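Ribonuclease S-3 (Pyrus pyrifolia, PDB 1IQQ) cleaves RNA as a T2-family ribonuclease of the pistil, responsible for gametophytic self-incompatibility, by which the flower rejects its own pollen. Local coordinates at residues 45-57 with 86-100. Residues are numbered along the deposited sequence; the frame is centred on the assembly and turned at random.
Sequences PSKCPIKNIRKRE and MKHGSCGYPTIDNEN
Cys48 and Cys91 join in a disulfide that ties the irregular 45-57 loop of this RNase T2 fold to the type I turn Gly89-Gly92, next to the catalytic Lys87 and His88 of helix 77-89, and the contact illustrates how a long loop can be held at intervals. Packing is tight at the disulfide, where Cys91 and Ser90 are buried and Pro45 CB lies 3.9 Å from Cys91 SG. Lys47 N donates to Lys87 O in a nearly straight bond (166°). From Ile50 onward the loop is mostly exposed, and waters fill in between the chains. The side chain of Lys51 crosses the exposed Tyr93, its CG over the ring centre and NZ in an off-centre cation-pi contact, 4.3 Å from the centroid. Asn52, its CG between backbone N and carbonyl carbon (chi1 44°), thereby turns its amide to the 97-98 backbone: ND2 donates to Asp97 O at 3.0 Å, while a water links OD1 to Glu99 N. With an alanine here, Asp97 O would probably lose this donor and the water bridge to Glu99 would break. Another water joins Arg54 NH2 to Asp97 OD2. At the far end Arg56 NH1, also salt-bridged to Asp82, forms a salt bridge to Glu99 OE2 at 2.8 Å, a weak hydrogen bond (119°), and Asn100 ND2 donates to Lys55 O, 3.1 Å away, from above the carbonyl plane.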
# COMPACT_ATOMS: atom_id res chain seq x y z
N PRO A 45 12.65 -1.73 -10.60
CA PRO A 45 14.04 -1.49 -10.15
C PRO A 45 14.06 -1.80 -8.64
O PRO A 45 13.01 -1.82 -7.95
CB PRO A 45 14.27 -0.01 -10.47
CG PRO A 45 12.89 0.56 -10.28
CD PRO A 45 11.96 -0.47 -10.89
N SER A 46 15.27 -2.11 -8.14
CA SER A 46 15.47 -2.45 -6.73
C SER A 46 16.88 -2.11 -6.33
O SER A 46 17.84 -2.32 -7.10
CB SER A 46 15.25 -3.97 -6.56
OG SER A 46 15.40 -4.38 -5.21
N LYS A 47 17.03 -1.55 -5.12
CA LYS A 47 18.35 -1.23 -4.57
C LYS A 47 19.18 -0.43 -5.54
O LYS A 47 20.30 -0.79 -5.96
CB LYS A 47 19.06 -2.52 -4.18
CG LYS A 47 18.25 -3.35 -3.15
CD LYS A 47 18.97 -3.61 -1.87
CE LYS A 47 18.32 -4.83 -1.20
NZ LYS A 47 19.07 -5.39 -0.03
N CYS A 48 18.66 0.72 -5.90
CA CYS A 48 19.37 1.59 -6.81
C CYS A 48 20.48 2.34 -6.04
O CYS A 48 20.34 2.62 -4.84
CB CYS A 48 18.37 2.62 -7.38
SG CYS A 48 17.11 1.79 -8.41
N PRO A 49 21.56 2.70 -6.72
CA PRO A 49 22.65 3.42 -6.02
C PRO A 49 22.13 4.72 -5.42
O PRO A 49 21.52 5.56 -6.11
CB PRO A 49 23.67 3.73 -7.12
CG PRO A 49 23.37 2.67 -8.19
CD PRO A 49 21.84 2.58 -8.16
N ILE A 50 22.44 4.94 -4.15
CA ILE A 50 21.96 6.16 -3.48
C ILE A 50 22.71 7.42 -3.89
O ILE A 50 23.78 7.34 -4.51
CB ILE A 50 22.07 5.98 -1.95
CG1 ILE A 50 23.56 5.78 -1.54
CG2 ILE A 50 21.29 4.79 -1.56
CD1 ILE A 50 23.86 6.04 -0.09
N LYS A 51 22.13 8.59 -3.60
CA LYS A 51 22.76 9.89 -3.88
C LYS A 51 23.04 10.70 -2.63
O LYS A 51 23.63 11.77 -2.73
CB LYS A 51 21.78 10.73 -4.75
CG LYS A 51 21.60 10.27 -6.15
CD LYS A 51 21.18 8.86 -6.18
CE LYS A 51 20.20 8.58 -7.27
NZ LYS A 51 20.75 8.98 -8.55
N ASN A 52 22.64 10.18 -1.45
CA ASN A 52 22.79 10.93 -0.22
C ASN A 52 22.49 9.96 0.94
O ASN A 52 21.95 8.86 0.70
CB ASN A 52 21.88 12.21 -0.21
CG ASN A 52 20.49 11.96 -0.72
OD1 ASN A 52 19.85 10.93 -0.40
ND2 ASN A 52 20.02 12.87 -1.54
N ILE A 53 22.89 10.35 2.12
CA ILE A 53 22.69 9.55 3.33
C ILE A 53 22.14 10.56 4.34
O ILE A 53 22.73 11.63 4.60
CB ILE A 53 23.99 9.03 3.85
CG1 ILE A 53 24.60 8.12 2.81
CG2 ILE A 53 23.75 8.11 5.08
CD1 ILE A 53 25.95 7.43 3.24
N ARG A 54 20.97 10.26 4.89
CA ARG A 54 20.28 11.16 5.81
C ARG A 54 19.75 10.43 7.04
O ARG A 54 19.47 9.24 7.02
CB ARG A 54 19.07 11.80 5.06
CG ARG A 54 19.48 12.61 3.80
CD ARG A 54 20.27 13.90 4.23
NE ARG A 54 20.90 14.45 3.02
CZ ARG A 54 20.26 15.14 2.07
NH1 ARG A 54 18.95 15.41 2.16
NH2 ARG A 54 20.94 15.53 0.99
N LYS A 55 19.55 11.19 8.11
CA LYS A 55 19.04 10.66 9.37
C LYS A 55 17.59 11.12 9.49
O LYS A 55 17.23 12.28 9.17
CB LYS A 55 19.86 11.26 10.56
CG LYS A 55 21.28 10.82 10.52
CD LYS A 55 22.07 11.34 11.75
CE LYS A 55 23.57 11.04 11.61
NZ LYS A 55 24.11 9.91 12.45
N ARG A 56 16.72 10.19 9.91
CA ARG A 56 15.32 10.60 10.15
C ARG A 56 15.12 11.26 11.53
O ARG A 56 15.71 10.85 12.52
CB ARG A 56 14.35 9.38 10.10
CG ARG A 56 14.31 8.65 8.78
CD ARG A 56 13.28 7.51 8.81
NE ARG A 56 13.62 6.47 9.77
CZ ARG A 56 14.16 5.28 9.47
NH1 ARG A 56 14.48 4.91 8.22
NH2 ARG A 56 14.32 4.41 10.46
N GLU A 57 14.23 12.29 11.58
CA GLU A 57 13.90 12.97 12.84
C GLU A 57 12.81 12.21 13.55
O GLU A 57 12.07 11.42 12.92
CB GLU A 57 13.40 14.41 12.62
CG GLU A 57 14.44 15.39 12.16
CD GLU A 57 15.50 15.60 13.23
OE1 GLU A 57 15.13 15.82 14.41
OE2 GLU A 57 16.68 15.52 12.87
N MET A 86 15.96 1.68 1.26
CA MET A 86 17.04 1.11 0.44
C MET A 86 16.58 0.31 -0.76
O MET A 86 17.21 0.39 -1.85
CB MET A 86 17.99 0.28 1.31
CG MET A 86 18.88 1.13 2.25
SD MET A 86 19.76 2.40 1.44
CE MET A 86 21.02 1.40 0.58
N LYS A 87 15.54 -0.49 -0.57
CA LYS A 87 15.06 -1.31 -1.68
C LYS A 87 14.22 -0.59 -2.70
O LYS A 87 14.35 -0.81 -3.91
CB LYS A 87 14.25 -2.49 -1.19
CG LYS A 87 13.87 -3.44 -2.28
CD LYS A 87 13.21 -4.72 -1.73
CE LYS A 87 12.67 -5.50 -2.91
NZ LYS A 87 11.67 -6.57 -2.59
N HIS A 88 13.35 0.29 -2.22
CA HIS A 88 12.43 1.00 -3.16
C HIS A 88 12.61 2.51 -3.32
O HIS A 88 12.73 2.98 -4.45
CB HIS A 88 11.01 0.69 -2.67
CG HIS A 88 10.69 -0.77 -2.72
ND1 HIS A 88 10.54 -1.43 -3.91
CD2 HIS A 88 10.45 -1.68 -1.74
CE1 HIS A 88 10.21 -2.68 -3.68
NE2 HIS A 88 10.15 -2.87 -2.37
N GLY A 89 12.62 3.27 -2.21
CA GLY A 89 12.72 4.73 -2.26
C GLY A 89 13.92 5.18 -3.08
O GLY A 89 13.87 6.17 -3.81
N SER A 90 15.03 4.46 -2.91
CA SER A 90 16.31 4.80 -3.60
C SER A 90 16.18 4.79 -5.11
O SER A 90 17.04 5.35 -5.83
CB SER A 90 17.40 3.79 -3.19
OG SER A 90 17.03 2.51 -3.71
N CYS A 91 15.15 4.15 -5.64
CA CYS A 91 14.97 4.07 -7.08
C CYS A 91 14.07 5.14 -7.66
O CYS A 91 13.83 5.18 -8.86
CB CYS A 91 14.40 2.72 -7.45
SG CYS A 91 15.58 1.35 -7.07
N GLY A 92 13.64 6.08 -6.83
CA GLY A 92 12.75 7.09 -7.42
C GLY A 92 13.32 8.47 -7.68
O GLY A 92 12.51 9.40 -7.84
N TYR A 93 14.66 8.65 -7.75
CA TYR A 93 15.32 9.96 -7.92
C TYR A 93 15.03 10.40 -9.37
O TYR A 93 14.90 9.56 -10.29
CB TYR A 93 16.87 9.85 -7.72
CG TYR A 93 17.69 11.17 -7.39
CD1 TYR A 93 17.87 11.68 -6.06
CD2 TYR A 93 18.32 11.88 -8.44
CE1 TYR A 93 18.66 12.87 -5.83
CE2 TYR A 93 19.09 13.05 -8.21
CZ TYR A 93 19.26 13.55 -6.91
OH TYR A 93 20.07 14.70 -6.82
N PRO A 94 14.87 11.73 -9.56
CA PRO A 94 14.94 12.75 -8.54
C PRO A 94 13.58 13.08 -7.97
O PRO A 94 13.52 13.89 -7.09
CB PRO A 94 15.58 13.93 -9.30
CG PRO A 94 14.89 13.80 -10.56
CD PRO A 94 14.95 12.34 -10.90
N THR A 95 12.48 12.50 -8.51
CA THR A 95 11.14 12.78 -7.97
C THR A 95 11.18 12.55 -6.46
O THR A 95 10.70 13.35 -5.72
CB THR A 95 10.12 11.90 -8.58
OG1 THR A 95 10.03 12.26 -9.99
CG2 THR A 95 8.69 12.21 -8.01
N ILE A 96 11.82 11.44 -6.05
CA ILE A 96 12.08 11.20 -4.60
C ILE A 96 13.58 11.61 -4.38
O ILE A 96 14.46 10.98 -4.96
CB ILE A 96 11.92 9.67 -4.30
CG1 ILE A 96 10.49 9.19 -4.70
CG2 ILE A 96 12.28 9.42 -2.80
CD1 ILE A 96 9.35 9.86 -3.97
N ASP A 97 13.80 12.66 -3.59
CA ASP A 97 15.17 13.19 -3.47
C ASP A 97 16.09 12.47 -2.52
O ASP A 97 17.29 12.39 -2.75
CB ASP A 97 15.07 14.65 -3.07
CG ASP A 97 16.42 15.35 -3.10
OD1 ASP A 97 16.88 15.75 -4.21
OD2 ASP A 97 16.98 15.54 -2.01
N ASN A 98 15.55 12.00 -1.40
CA ASN A 98 16.40 11.45 -0.35
C ASN A 98 15.47 10.70 0.58
O ASN A 98 14.24 10.73 0.42
CB ASN A 98 17.09 12.65 0.37
CG ASN A 98 16.10 13.57 1.09
OD1 ASN A 98 15.53 13.25 2.14
ND2 ASN A 98 15.89 14.77 0.54
N GLU A 99 16.05 10.03 1.57
CA GLU A 99 15.25 9.21 2.48
C GLU A 99 14.15 9.95 3.20
O GLU A 99 13.03 9.45 3.36
CB GLU A 99 16.20 8.54 3.50
CG GLU A 99 15.50 7.68 4.54
CD GLU A 99 16.46 6.95 5.46
OE1 GLU A 99 17.66 6.79 5.14
OE2 GLU A 99 15.97 6.50 6.52
N ASN A 100 14.46 11.11 3.75
CA ASN A 100 13.42 11.87 4.45
C ASN A 100 12.30 12.30 3.45
O ASN A 100 11.08 12.18 3.77
CB ASN A 100 14.05 13.12 5.13
CG ASN A 100 14.78 12.75 6.38
OD1 ASN A 100 14.23 12.05 7.25
ND2 ASN A 100 16.03 13.21 6.49
O HOH W 1 11.14 -0.25 -6.50
O HOH W 2 19.91 1.12 -2.61
O HOH W 3 18.84 9.95 1.94
O HOH W 4 19.59 8.03 3.88
O HOH W 5 18.76 16.84 -0.46
O HOH W 6 17.09 15.10 4.46